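Local structure of 2-aminomuconic 6-semialdehyde dehydrogenase (Pseudomonas sp., 7BZV) at residues R71-M76 with V192-I198; L53-W57 with L168-A173; I262-F268 with I299-F303; A419-T423 with V443-F447. The protein catalyses the NAD+-dependent oxidation of 2-aminomuconic 6-semialdehyde in bacterial 2-aminophenol breakdown, as a tetramer whose assembly is required for binding the cofactor. All coordinates share one frame; numbering follows the deposited sequence.

Contact 1. Residues R71-M76 with V192-I198; sequences RIANEM and VMEAVGI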
loop_
_atom_site.group_PDB
_atom_site.type_symbol
_atom_site.label_atom_id
_atom_site.label_comp_id
_atom_site.label_asym_id
_atom_site.label_seq_id
_atom_site.Cartn_x
_atom_site.Cartn_y
_atom_site.Cartn_z
ATOM N N ARG B 71 -8.008 -26.051 0.653
ATOM C CA ARG B 71 -8.542 -27.414 0.608
ATOM C C ARG B 71 -8.980 -27.770 -0.801
ATOM O O ARG B 71 -8.771 -28.901 -1.256
ATOM C CB ARG B 71 -9.702 -27.559 1.589
ATOM C CG ARG B 71 -9.329 -27.127 2.992
ATOM C CD ARG B 71 -9.774 -28.132 4.015
ATOM N NE ARG B 71 -11.189 -27.994 4.339
ATOM C CZ ARG B 71 -12.118 -28.898 4.052
ATOM N NH1 ARG B 71 -11.784 -30.022 3.422
ATOM N NH2 ARG B 71 -13.380 -28.681 4.404
ATOM N N ILE B 72 -9.568 -26.807 -1.517
ATOM C CA ILE B 72 -9.901 -27.017 -2.922
ATOM C C ILE B 72 -8.650 -27.327 -3.733
ATOM O O ILE B 72 -8.615 -28.283 -4.519
ATOM C CB ILE B 72 -10.641 -25.797 -3.498
ATOM C CG1 ILE B 72 -12.060 -25.735 -2.943
ATOM C CG2 ILE B 72 -10.604 -25.852 -5.034
ATOM C CD1 ILE B 72 -12.760 -24.353 -3.096
ATOM N N ALA B 73 -7.617 -26.498 -3.584
ATOM C CA ALA B 73 -6.395 -26.721 -4.339
ATOM C C ALA B 73 -5.768 -28.074 -3.999
ATOM O O ALA B 73 -5.273 -28.769 -4.889
ATOM C CB ALA B 73 -5.393 -25.597 -4.074
ATOM N N ASN B 74 -5.745 -28.449 -2.717
ATOM C CA ASN B 74 -5.157 -29.732 -2.342
ATOM C C ASN B 74 -5.919 -30.889 -2.985
ATOM O O ASN B 74 -5.311 -31.858 -3.444
ATOM C CB ASN B 74 -5.150 -29.898 -0.823
ATOM C CG ASN B 74 -4.090 -29.030 -0.118
ATOM O OD1 ASN B 74 -3.147 -28.525 -0.730
ATOM N ND2 ASN B 74 -4.283 -28.829 1.173
ATOM N N GLU B 75 -7.257 -30.807 -3.026
ATOM C CA GLU B 75 -8.030 -31.880 -3.640
ATOM C C GLU B 75 -7.822 -31.910 -5.150
ATOM O O GLU B 75 -7.704 -32.988 -5.738
ATOM C CB GLU B 75 -9.504 -31.733 -3.279
ATOM C CG GLU B 75 -10.431 -32.711 -3.980
ATOM C CD GLU B 75 -10.202 -34.172 -3.600
ATOM O OE1 GLU B 75 -9.231 -34.486 -2.878
ATOM O OE2 GLU B 75 -10.998 -35.016 -4.046
ATOM N N MET B 76 -7.748 -30.741 -5.799
ATOM C CA MET B 76 -7.379 -30.716 -7.215
ATOM C C MET B 76 -6.035 -31.389 -7.448
ATOM O O MET B 76 -5.857 -32.122 -8.428
ATOM C CB MET B 76 -7.323 -29.279 -7.735
ATOM C CG MET B 76 -8.694 -28.601 -7.793
ATOM S SD MET B 76 -8.538 -26.874 -8.309
ATOM C CE MET B 76 -8.018 -27.038 -10.025
ATOM N N VAL B 192 -14.862 -31.661 -6.982
ATOM C CA VAL B 192 -13.936 -31.269 -5.925
ATOM C C VAL B 192 -14.642 -30.421 -4.877
ATOM O O VAL B 192 -14.466 -30.624 -3.664
ATOM C CB VAL B 192 -12.731 -30.529 -6.528
ATOM C CG1 VAL B 192 -11.908 -29.847 -5.414
ATOM C CG2 VAL B 192 -11.888 -31.476 -7.306
ATOM N N MET B 193 -15.437 -29.445 -5.327
ATOM C CA MET B 193 -16.164 -28.622 -4.379
ATOM C C MET B 193 -17.012 -29.494 -3.466
ATOM O O MET B 193 -17.039 -29.317 -2.251
ATOM C CB MET B 193 -17.037 -27.611 -5.107
ATOM C CG MET B 193 -16.211 -26.744 -6.046
ATOM S SD MET B 193 -15.321 -25.612 -4.887
ATOM C CE MET B 193 -14.292 -24.838 -6.223
ATOM N N GLU B 194 -17.692 -30.475 -4.037
ATOM C CA GLU B 194 -18.534 -31.353 -3.241
ATOM C C GLU B 194 -17.686 -32.191 -2.302
ATOM O O GLU B 194 -18.064 -32.391 -1.146
ATOM C CB GLU B 194 -19.364 -32.226 -4.186
ATOM C CG GLU B 194 -20.088 -33.363 -3.516
ATOM C CD GLU B 194 -20.794 -34.225 -4.539
ATOM O OE1 GLU B 194 -20.102 -34.838 -5.384
ATOM O OE2 GLU B 194 -22.038 -34.258 -4.521
ATOM N N ALA B 195 -16.525 -32.672 -2.775
ATOM C CA ALA B 195 -15.705 -33.565 -1.953
ATOM C C ALA B 195 -15.162 -32.863 -0.714
ATOM O O ALA B 195 -15.149 -33.445 0.375
ATOM C CB ALA B 195 -14.551 -34.143 -2.765
ATOM N N VAL B 196 -14.699 -31.615 -0.851
ATOM C CA VAL B 196 -14.115 -30.946 0.307
ATOM C C VAL B 196 -15.179 -30.377 1.226
ATOM O O VAL B 196 -14.862 -29.948 2.340
ATOM C CB VAL B 196 -13.144 -29.820 -0.089
ATOM C CG1 VAL B 196 -12.021 -30.367 -0.940
ATOM C CG2 VAL B 196 -13.867 -28.715 -0.826
ATOM N N GLY B 197 -16.418 -30.313 0.772
ATOM C CA GLY B 197 -17.510 -29.883 1.609
ATOM C C GLY B 197 -17.947 -28.450 1.434
ATOM O O GLY B 197 -18.586 -27.909 2.341
ATOM N N ILE B 198 -17.635 -27.820 0.307
ATOM C CA ILE B 198 -18.148 -26.482 0.036
ATOM C C ILE B 198 -19.668 -26.516 0.197
ATOM O O ILE B 198 -20.328 -27.401 -0.353
ATOM C CB ILE B 198 -17.730 -26.011 -1.367
ATOM C CG1 ILE B 198 -16.213 -25.771 -1.418
ATOM C CG2 ILE B 198 -18.531 -24.786 -1.778
ATOM C CD1 ILE B 198 -15.747 -24.526 -0.666
#
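Val196 and Ile72 bury the most surface here, and the two methyls of Val196 divide the opposing helix between them. Val196 CG1 lies 3.7 Å from Glu75 CB and also meets the carbonyl oxygen of Arg71, while Val196 CG2 faces Ile72 CG1 at 4.1 Å. Ile72 CG1 is anti to the carbonyl carbon (chi1 -72°) and the chain then runs on extended, which carries Ile72 CD1 to 3.4 Å from Met193 SD and 3.9 Å from Ile198 CD1. Helix 184-196 links the parallel strands 173-177 and 203-205 in a beta-alpha-beta crossover of what is, by family, the Rossmann-like cofactor domain; the 71-76 segment of helix 62-78 runs at 114° to segment 192-196, their axes 9.4 Å apart. The crossover helix ends in a Schellman motif, Gly197 being the positive-phi residue and Ile198 N bonding back to Met193 O. At that end the guanidinium of Arg71 approaches the carbonyl of Val196 obliquely, Arg71 NH2 standing 2.8 Å from Val196 O in a weak bond and NH1 adding a second weak one. One turn along from Arg71, Glu75 lays its aliphatic part along Val192, Glu75 CG to Val192 CG1 3.5 Å, and sends its carboxylate to a salt bridge with Arg78. Behind Ile72 and Met76, helix 95-119 closes the packing through Phe110.

Contact 2. Residues L53-W57 with L168-A173; sequences LEGEW and LACGNA
Gly171 faces Trp57 with CA atoms 7.0 Å apart, and Ala173 comes level with Leu53. Segment 168-173 turns sharply: helix 156-169 stops in a Schellman motif at Gly171 (phi 85°), and the chain straightens into strand 173-177. The turn leaves the carbonyls of Gly171 and Asn172 near the loop 53-57, where Trp57, its CG anti to the backbone N (chi1 -165°), swings its indole toward them. Trp57 NE1 donates to Asn172 O at 2.9 Å, a bent bond (133° at the hydrogen) that arrives from above the carbonyl plane. Trp57 CZ2 rests 4.1 Å from Leu168 CB. With strand 134-150, this helix and strand 173-177 make a beta-alpha-beta crossover, as expected of a Rossmann-like cofactor domain; the loop between helices 39-52 and 62-78 packs over the join. A water bridges the two backbones, donating to Trp57 O and, at 2.7 Å, to Gly171 O. The same glycine oxygen is pressed by Leu53, whose CD2 lies 3.2 Å from it and sits at the edge of the indole, in its plane. The amide of Asn172 is held outside the contact, ND2 to Tyr475 O and OD1 to Gly145 N, while Trp68 packs against Trp57.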
loop_
_atom_site.group_PDB
_atom_site.type_symbol
_atom_site.label_atom_id
_atom_site.label_comp_id
_atom_site.label_asym_id
_atom_site.label_seq_id
_atom_site.Cartn_x
_atom_site.Cartn_y
_atom_site.Cartn_z
ATOM N N LEU B 53 -25.724 -17.622 0.537
ATOM C CA LEU B 53 -25.201 -16.483 1.265
ATOM C C LEU B 53 -25.999 -16.193 2.525
ATOM O O LEU B 53 -25.524 -15.422 3.368
ATOM C CB LEU B 53 -25.190 -15.254 0.348
ATOM C CG LEU B 53 -24.276 -15.416 -0.869
ATOM C CD1 LEU B 53 -24.341 -14.198 -1.765
ATOM C CD2 LEU B 53 -22.857 -15.664 -0.391
ATOM N N GLU B 54 -27.199 -16.767 2.660
ATOM C CA GLU B 54 -27.959 -16.682 3.899
ATOM C C GLU B 54 -27.599 -17.798 4.869
ATOM O O GLU B 54 -28.132 -17.828 5.974
ATOM C CB GLU B 54 -29.465 -16.716 3.608
ATOM C CG GLU B 54 -30.003 -15.458 2.948
ATOM C CD GLU B 54 -31.419 -15.641 2.423
ATOM O OE1 GLU B 54 -31.991 -14.670 1.890
ATOM O OE2 GLU B 54 -31.961 -16.762 2.539
ATOM N N GLY B 55 -26.712 -18.712 4.477
ATOM C CA GLY B 55 -26.298 -19.789 5.351
ATOM C C GLY B 55 -24.830 -19.751 5.731
ATOM O O GLY B 55 -24.240 -18.675 5.855
ATOM N N GLU B 56 -24.257 -20.948 5.896
ATOM C CA GLU B 56 -22.882 -21.136 6.339
ATOM C C GLU B 56 -21.893 -20.277 5.554
ATOM O O GLU B 56 -21.031 -19.624 6.143
ATOM C CB GLU B 56 -22.504 -22.614 6.198
ATOM C CG GLU B 56 -21.106 -22.953 6.727
ATOM C CD GLU B 56 -20.759 -24.441 6.644
ATOM O OE1 GLU B 56 -21.670 -25.261 6.547
ATOM O OE2 GLU B 56 -19.562 -24.801 6.688
ATOM N N TRP B 57 -21.985 -20.280 4.220
ATOM C CA TRP B 57 -21.012 -19.539 3.411
ATOM C C TRP B 57 -21.044 -18.048 3.742
ATOM O O TRP B 57 -19.997 -17.389 3.802
ATOM C CB TRP B 57 -21.283 -19.768 1.922
ATOM C CG TRP B 57 -20.116 -19.337 1.019
ATOM C CD1 TRP B 57 -20.120 -18.333 0.102
ATOM C CD2 TRP B 57 -18.804 -19.910 0.973
ATOM N NE1 TRP B 57 -18.895 -18.225 -0.492
ATOM C CE2 TRP B 57 -18.077 -19.204 0.002
ATOM C CE3 TRP B 57 -18.185 -20.972 1.641
ATOM C CZ2 TRP B 57 -16.755 -19.516 -0.319
ATOM C CZ3 TRP B 57 -16.876 -21.286 1.321
ATOM C CH2 TRP B 57 -16.174 -20.563 0.352
ATOM N N LEU B 168 -14.811 -16.739 -4.984
ATOM C CA LEU B 168 -15.038 -17.440 -3.719
ATOM C C LEU B 168 -14.236 -16.805 -2.583
ATOM O O LEU B 168 -14.684 -16.774 -1.435
ATOM C CB LEU B 168 -14.656 -18.917 -3.844
ATOM C CG LEU B 168 -15.444 -19.813 -4.804
ATOM C CD1 LEU B 168 -15.026 -21.264 -4.770
ATOM C CD2 LEU B 168 -16.940 -19.687 -4.465
ATOM N N ALA B 169 -13.027 -16.315 -2.870
ATOM C CA ALA B 169 -12.257 -15.619 -1.834
ATOM C C ALA B 169 -13.054 -14.477 -1.214
ATOM O O ALA B 169 -12.937 -14.202 -0.011
ATOM C CB ALA B 169 -10.965 -15.064 -2.443
ATOM N N CYS B 170 -13.795 -13.754 -2.050
ATOM C CA CYS B 170 -14.598 -12.596 -1.657
ATOM C C CYS B 170 -15.951 -13.000 -1.080
ATOM O O CYS B 170 -16.758 -12.127 -0.715
ATOM C CB CYS B 170 -14.778 -11.694 -2.865
ATOM S SG CYS B 170 -13.265 -10.834 -3.299
ATOM N N GLY B 171 -16.200 -14.297 -0.962
ATOM C CA GLY B 171 -17.403 -14.793 -0.295
ATOM C C GLY B 171 -18.613 -14.865 -1.186
ATOM O O GLY B 171 -19.738 -15.007 -0.677
ATOM N N ASN B 172 -18.434 -14.732 -2.494
ATOM C CA ASN B 172 -19.557 -14.903 -3.406
ATOM C C ASN B 172 -19.917 -16.380 -3.551
ATOM O O ASN B 172 -19.122 -17.281 -3.256
ATOM C CB ASN B 172 -19.229 -14.364 -4.796
ATOM C CG ASN B 172 -18.851 -12.892 -4.786
ATOM O OD1 ASN B 172 -19.702 -11.994 -4.646
ATOM N ND2 ASN B 172 -17.575 -12.635 -4.959
ATOM N N ALA B 173 -21.132 -16.625 -4.036
ATOM C CA ALA B 173 -21.470 -17.877 -4.701
ATOM C C ALA B 173 -21.238 -17.687 -6.190
ATOM O O ALA B 173 -21.234 -16.556 -6.679
ATOM C CB ALA B 173 -22.932 -18.277 -4.467
HETATM O O HOH W 1 -19.888 -15.102 1.991
#

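Contact 3. Residues I262-F268 with I299-F303; sequences IFADCDF and IFDRF
Ala264, inside a type I turn from Phe263 to Cys266, passes Ile299 at the start of helix 297-312 with their CA atoms 5.6 Å apart. The turn leads from strand 258-262 into helix 268-280, the crossover helix to the parallel neighbour strand 290-296, within what the family identifies as the catalytic domain. Asp267 is the N-cap of that helix, its OD1 bonded to Lys270 N. Phe268 follows, and its ring is roofed by Arg302: the guanidinium lies nearly flat on one face, planes 17° apart, with Arg302 CZ 3.7 Å from the Phe268 ring centroid, a cation-pi stack. An all-extended Arg302 chain (chi1 -179°) brings it there, so that its CD also makes a CH-pi contact over the same face. Cutting Phe268 back to an alanine would probably strip the guanidinium of its stacking face and leave it freer to swing. At the edge of the phenyl ring, near its plane, stands the CA of Phe303. Ile299 pushes CD1 between the Ala264 backbone and Ile262, 3.7 Å from Ala264 CA and 3.9 Å from Ile262 CG2. Deeper in, Ile262 crosses Phe303 at about a right angle, its CD1 lying 3.5 Å from Phe303 CE1.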
loop_
_atom_site.group_PDB
_atom_site.type_symbol
_atom_site.label_atom_id
_atom_site.label_comp_id
_atom_site.label_asym_id
_atom_site.label_seq_id
_atom_site.Cartn_x
_atom_site.Cartn_y
_atom_site.Cartn_z
ATOM N N ILE B 262 11.066 -7.657 -32.229
ATOM C CA ILE B 262 12.353 -8.327 -32.103
ATOM C C ILE B 262 13.443 -7.423 -32.668
ATOM O O ILE B 262 13.510 -7.186 -33.883
ATOM C CB ILE B 262 12.335 -9.692 -32.796
ATOM C CG1 ILE B 262 11.186 -10.524 -32.188
ATOM C CG2 ILE B 262 13.714 -10.392 -32.640
ATOM C CD1 ILE B 262 10.769 -11.648 -33.071
ATOM N N PHE B 263 14.286 -6.916 -31.787
ATOM C CA PHE B 263 15.410 -6.075 -32.148
ATOM C C PHE B 263 16.650 -6.904 -32.465
ATOM O O PHE B 263 16.853 -8.024 -31.974
ATOM C CB PHE B 263 15.723 -5.064 -31.022
ATOM C CG PHE B 263 14.681 -3.967 -30.915
ATOM C CD1 PHE B 263 14.785 -2.799 -31.670
ATOM C CD2 PHE B 263 13.592 -4.127 -30.094
ATOM C CE1 PHE B 263 13.819 -1.818 -31.584
ATOM C CE2 PHE B 263 12.604 -3.123 -29.978
ATOM C CZ PHE B 263 12.714 -1.991 -30.729
ATOM N N ALA B 264 17.505 -6.310 -33.296
ATOM C CA ALA B 264 18.711 -6.995 -33.739
ATOM C C ALA B 264 19.653 -7.330 -32.589
ATOM O O ALA B 264 20.437 -8.287 -32.701
ATOM C CB ALA B 264 19.415 -6.129 -34.785
ATOM N N ASP B 265 19.613 -6.569 -31.492
ATOM C CA ASP B 265 20.516 -6.846 -30.372
ATOM C C ASP B 265 19.951 -7.888 -29.408
ATOM O O ASP B 265 20.512 -8.085 -28.323
ATOM C CB ASP B 265 20.873 -5.561 -29.612
ATOM C CG ASP B 265 19.681 -4.927 -28.920
ATOM O OD1 ASP B 265 18.641 -5.594 -28.775
ATOM O OD2 ASP B 265 19.762 -3.753 -28.519
ATOM N N CYS B 266 18.877 -8.584 -29.779
ATOM C CA CYS B 266 18.314 -9.565 -28.857
ATOM C C CYS B 266 19.262 -10.742 -28.673
ATOM O O CYS B 266 20.182 -10.971 -29.460
ATOM C CB CYS B 266 16.943 -10.057 -29.334
ATOM S SG CYS B 266 16.945 -11.157 -30.749
ATOM N N ASP B 267 19.054 -11.468 -27.575
ATOM C CA ASP B 267 19.653 -12.789 -27.426
ATOM C C ASP B 267 18.905 -13.729 -28.360
ATOM O O ASP B 267 17.789 -14.167 -28.066
ATOM C CB ASP B 267 19.577 -13.238 -25.968
ATOM C CG ASP B 267 20.257 -14.572 -25.750
ATOM O OD1 ASP B 267 20.105 -15.488 -26.596
ATOM O OD2 ASP B 267 20.962 -14.704 -24.743
ATOM N N PHE B 268 19.514 -14.036 -29.508
ATOM C CA PHE B 268 18.756 -14.635 -30.605
ATOM C C PHE B 268 18.228 -16.015 -30.233
ATOM O O PHE B 268 17.073 -16.355 -30.526
ATOM C CB PHE B 268 19.646 -14.686 -31.848
ATOM C CG PHE B 268 18.915 -14.993 -33.119
ATOM C CD1 PHE B 268 18.355 -13.989 -33.877
ATOM C CD2 PHE B 268 18.817 -16.300 -33.559
ATOM C CE1 PHE B 268 17.703 -14.296 -35.070
ATOM C CE2 PHE B 268 18.175 -16.610 -34.726
ATOM C CZ PHE B 268 17.616 -15.609 -35.480
ATOM N N ILE B 299 18.249 -8.354 -38.896
ATOM C CA ILE B 299 18.126 -9.770 -38.571
ATOM C C ILE B 299 16.885 -10.401 -39.192
ATOM O O ILE B 299 16.582 -11.552 -38.895
ATOM C CB ILE B 299 18.159 -10.024 -37.052
ATOM C CG1 ILE B 299 17.111 -9.198 -36.325
ATOM C CG2 ILE B 299 19.564 -9.794 -36.504
ATOM C CD1 ILE B 299 16.711 -9.839 -35.044
ATOM N N PHE B 300 16.170 -9.690 -40.068
ATOM C CA PHE B 300 14.916 -10.222 -40.599
ATOM C C PHE B 300 15.126 -11.532 -41.358
ATOM O O PHE B 300 14.391 -12.506 -41.165
ATOM C CB PHE B 300 14.252 -9.194 -41.511
ATOM C CG PHE B 300 13.005 -9.689 -42.165
ATOM C CD1 PHE B 300 11.792 -9.631 -41.524
ATOM C CD2 PHE B 300 13.048 -10.179 -43.462
ATOM C CE1 PHE B 300 10.660 -10.066 -42.136
ATOM C CE2 PHE B 300 11.909 -10.603 -44.078
ATOM C CZ PHE B 300 10.719 -10.560 -43.413
ATOM N N ASP B 301 16.127 -11.578 -42.228
ATOM C CA ASP B 301 16.353 -12.797 -42.999
ATOM C C ASP B 301 16.802 -13.947 -42.103
ATOM O O ASP B 301 16.327 -15.080 -42.242
ATOM C CB ASP B 301 17.402 -12.557 -44.088
ATOM C CG ASP B 301 16.861 -11.769 -45.253
ATOM O OD1 ASP B 301 15.625 -11.752 -45.469
ATOM O OD2 ASP B 301 17.685 -11.159 -45.961
ATOM N N ARG B 302 17.756 -13.683 -41.207
ATOM C CA ARG B 302 18.181 -14.713 -40.273
ATOM C C ARG B 302 16.993 -15.234 -39.477
ATOM O O ARG B 302 16.854 -16.445 -39.261
ATOM C CB ARG B 302 19.246 -14.148 -39.342
ATOM C CG ARG B 302 19.789 -15.131 -38.316
ATOM C CD ARG B 302 20.826 -14.459 -37.410
ATOM N NE ARG B 302 21.191 -15.317 -36.297
ATOM C CZ ARG B 302 21.798 -14.905 -35.188
ATOM N NH1 ARG B 302 22.125 -13.636 -35.030
ATOM N NH2 ARG B 302 22.084 -15.772 -34.237
ATOM N N PHE B 303 16.125 -14.328 -39.034
ATOM C CA PHE B 303 14.949 -14.732 -38.278
ATOM C C PHE B 303 14.074 -15.680 -39.086
ATOM O O PHE B 303 13.610 -16.705 -38.580
ATOM C CB PHE B 303 14.121 -13.513 -37.891
ATOM C CG PHE B 303 12.867 -13.859 -37.142
ATOM C CD1 PHE B 303 12.907 -14.047 -35.784
ATOM C CD2 PHE B 303 11.652 -14.045 -37.802
ATOM C CE1 PHE B 303 11.758 -14.381 -35.089
ATOM C CE2 PHE B 303 10.491 -14.377 -37.103
ATOM C CZ PHE B 303 10.554 -14.563 -35.748
#

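Contact 4. Residues A419-T423 with V443-F447; sequences ATIWT and VNTWF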
loop_
_atom_site.group_PDB
_atom_site.type_symbol
_atom_site.label_atom_id
_atom_site.label_comp_id
_atom_site.label_asym_id
_atom_site.label_seq_id
_atom_site.Cartn_x
_atom_site.Cartn_y
_atom_site.Cartn_z
ATOM N N ALA B 419 1.890 -7.706 -25.532
ATOM C CA ALA B 419 3.038 -7.551 -26.409
ATOM C C ALA B 419 4.236 -8.302 -25.834
ATOM O O ALA B 419 4.293 -8.578 -24.638
ATOM C CB ALA B 419 3.415 -6.079 -26.619
ATOM N N THR B 420 5.163 -8.684 -26.718
ATOM C CA THR B 420 6.420 -9.305 -26.299
ATOM C C THR B 420 7.559 -8.667 -27.085
ATOM O O THR B 420 7.531 -8.633 -28.319
ATOM C CB THR B 420 6.391 -10.831 -26.478
ATOM O OG1 THR B 420 7.650 -11.407 -26.055
ATOM C CG2 THR B 420 6.106 -11.219 -27.918
ATOM N N ILE B 421 8.539 -8.138 -26.354
ATOM C CA ILE B 421 9.657 -7.355 -26.870
ATOM C C ILE B 421 10.963 -8.076 -26.541
ATOM O O ILE B 421 11.201 -8.400 -25.375
ATOM C CB ILE B 421 9.737 -5.977 -26.188
ATOM C CG1 ILE B 421 8.369 -5.269 -26.124
ATOM C CG2 ILE B 421 10.789 -5.090 -26.821
ATOM C CD1 ILE B 421 7.868 -4.976 -27.445
ATOM N N TRP B 422 11.867 -8.157 -27.515
ATOM C CA TRP B 422 13.145 -8.867 -27.371
ATOM C C TRP B 422 14.272 -7.893 -27.716
ATOM O O TRP B 422 14.405 -7.472 -28.873
ATOM C CB TRP B 422 13.185 -10.122 -28.263
ATOM C CG TRP B 422 12.185 -11.168 -27.760
ATOM C CD1 TRP B 422 10.843 -11.214 -28.039
ATOM C CD2 TRP B 422 12.431 -12.234 -26.832
ATOM N NE1 TRP B 422 10.256 -12.236 -27.360
ATOM C CE2 TRP B 422 11.194 -12.870 -26.601
ATOM C CE3 TRP B 422 13.571 -12.721 -26.190
ATOM C CZ2 TRP B 422 11.072 -13.976 -25.788
ATOM C CZ3 TRP B 422 13.443 -13.805 -25.370
ATOM C CH2 TRP B 422 12.195 -14.422 -25.170
ATOM N N THR B 423 15.075 -7.555 -26.709
ATOM C CA THR B 423 16.247 -6.682 -26.829
ATOM C C THR B 423 17.108 -6.893 -25.601
ATOM O O THR B 423 16.596 -7.227 -24.529
ATOM C CB THR B 423 15.849 -5.201 -26.932
ATOM O OG1 THR B 423 17.014 -4.368 -26.964
ATOM C CG2 THR B 423 15.063 -4.768 -25.694
ATOM N N VAL B 443 9.103 -8.447 -21.629
ATOM C CA VAL B 443 10.422 -8.202 -22.189
ATOM C C VAL B 443 11.291 -9.452 -22.000
ATOM O O VAL B 443 11.504 -9.899 -20.871
ATOM C CB VAL B 443 11.114 -6.995 -21.565
ATOM C CG1 VAL B 443 12.500 -6.875 -22.216
ATOM C CG2 VAL B 443 10.318 -5.689 -21.747
ATOM N N ASN B 444 11.772 -10.006 -23.118
ATOM C CA ASN B 444 12.628 -11.194 -23.151
ATOM C C ASN B 444 11.969 -12.395 -22.510
ATOM O O ASN B 444 12.631 -13.225 -21.910
ATOM C CB ASN B 444 13.982 -10.904 -22.515
ATOM C CG ASN B 444 14.795 -9.911 -23.333
ATOM O OD1 ASN B 444 14.550 -9.705 -24.527
ATOM N ND2 ASN B 444 15.724 -9.241 -22.672
ATOM N N THR B 445 10.645 -12.479 -22.640
ATOM C CA THR B 445 9.848 -13.625 -22.222
ATOM C C THR B 445 8.463 -13.442 -22.846
ATOM O O THR B 445 8.203 -12.470 -23.560
ATOM C CB THR B 445 9.824 -13.715 -20.699
ATOM O OG1 THR B 445 9.209 -14.925 -20.291
ATOM C CG2 THR B 445 9.031 -12.571 -20.104
ATOM N N TRP B 446 7.575 -14.377 -22.555
ATOM C CA TRP B 446 6.207 -14.369 -23.061
ATOM C C TRP B 446 5.394 -15.286 -22.146
ATOM O O TRP B 446 5.886 -16.336 -21.738
ATOM C CB TRP B 446 6.141 -14.815 -24.538
ATOM C CG TRP B 446 4.718 -14.946 -24.964
ATOM C CD1 TRP B 446 3.862 -13.937 -25.312
ATOM C CD2 TRP B 446 3.956 -16.161 -25.028
ATOM N NE1 TRP B 446 2.623 -14.458 -25.605
ATOM C CE2 TRP B 446 2.657 -15.820 -25.430
ATOM C CE3 TRP B 446 4.260 -17.516 -24.795
ATOM C CZ2 TRP B 446 1.638 -16.774 -25.576
ATOM C CZ3 TRP B 446 3.241 -18.487 -24.972
ATOM C CH2 TRP B 446 1.936 -18.090 -25.329
ATOM N N PHE B 447 4.187 -14.850 -21.768
ATOM C CA PHE B 447 3.241 -15.668 -20.997
ATOM C C PHE B 447 3.801 -16.058 -19.626
ATOM O O PHE B 447 3.603 -17.177 -19.160
ATOM C CB PHE B 447 2.836 -16.907 -21.814
ATOM C CG PHE B 447 1.579 -17.622 -21.330
ATOM C CD1 PHE B 447 0.531 -16.926 -20.741
ATOM C CD2 PHE B 447 1.419 -18.988 -21.545
ATOM C CE1 PHE B 447 -0.622 -17.565 -20.369
ATOM C CE2 PHE B 447 0.264 -19.645 -21.179
ATOM C CZ PHE B 447 -0.759 -18.933 -20.569
#
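Ile421 and Val443 pair in parallel where strands 418-422 and 440-443, the last two of the seven-stranded sheet of what is, by family, the catalytic domain, run side by side at its margin within the chain. Asn444 N donates an almost straight bond to Ile421 O at 2.8 Å, 165° at the hydrogen, nearly along the C=O axis; Val443 CA also touches that oxygen. Asn444 then adopts positive phi (59°) and the ladder stops, but its side chain takes over. With CG anti to its own carbonyl carbon (chi1 -67°), the amide is brought alongside Thr423: OD1 accepts Thr423 N at 3.1 Å on a lone pair, in the carbonyl plane, and ND2 gives a hydrogen to Thr423 O at 2.9 Å, an oxygen close to the amide plane. Two bonds thus fix the rotation of the amide. Trp422 covers the turn, its six-membered ring centroid 3.6 Å from Asn444 CA in a CH-pi contact, with Thr445 N over the same face. Thr420 OG1 donates to Thr445 O at 2.8 Å and takes a weak bond from Trp422 NE1. A serine in place of Trp422 would probably uncover the Asn444-Thr445 backbone and cost the Thr420 hydroxyl its indole donor. Met271 and Met275 of helix 268-280 pack on Trp422, and helix 426-435, which joins the two strands, lies against Val443. Strand 258-262 borders the other edge of 418-422, while Val443 continues the sheet into a parallel ladder with a strand of a second subunit.

The four contacts form two pairs. Contacts 1 and 2 share a hydrophobic seam in the probable cofactor-binding domain: Met193 CE lies 3.9 Å from Leu168 CD1, and Ile198 CD1 is 4.0 Å from Trp57 CZ3. Contacts 3 and 4 meet in the sheet of the probable catalytic domain, where Phe263 N probably bonds to Trp422 O at 3.0 Å and Asp265 OD1 to Thr423 OG1 at 2.7 Å. Between the pairs the spacing is large: the centres of contacts 2 and 3 are 52 Å apart, and the nearest atoms of contacts 1 and 4 about 15 Å. In aldehyde dehydrogenases the active site lies between these two domains; contact 4 also reaches neighbouring subunits.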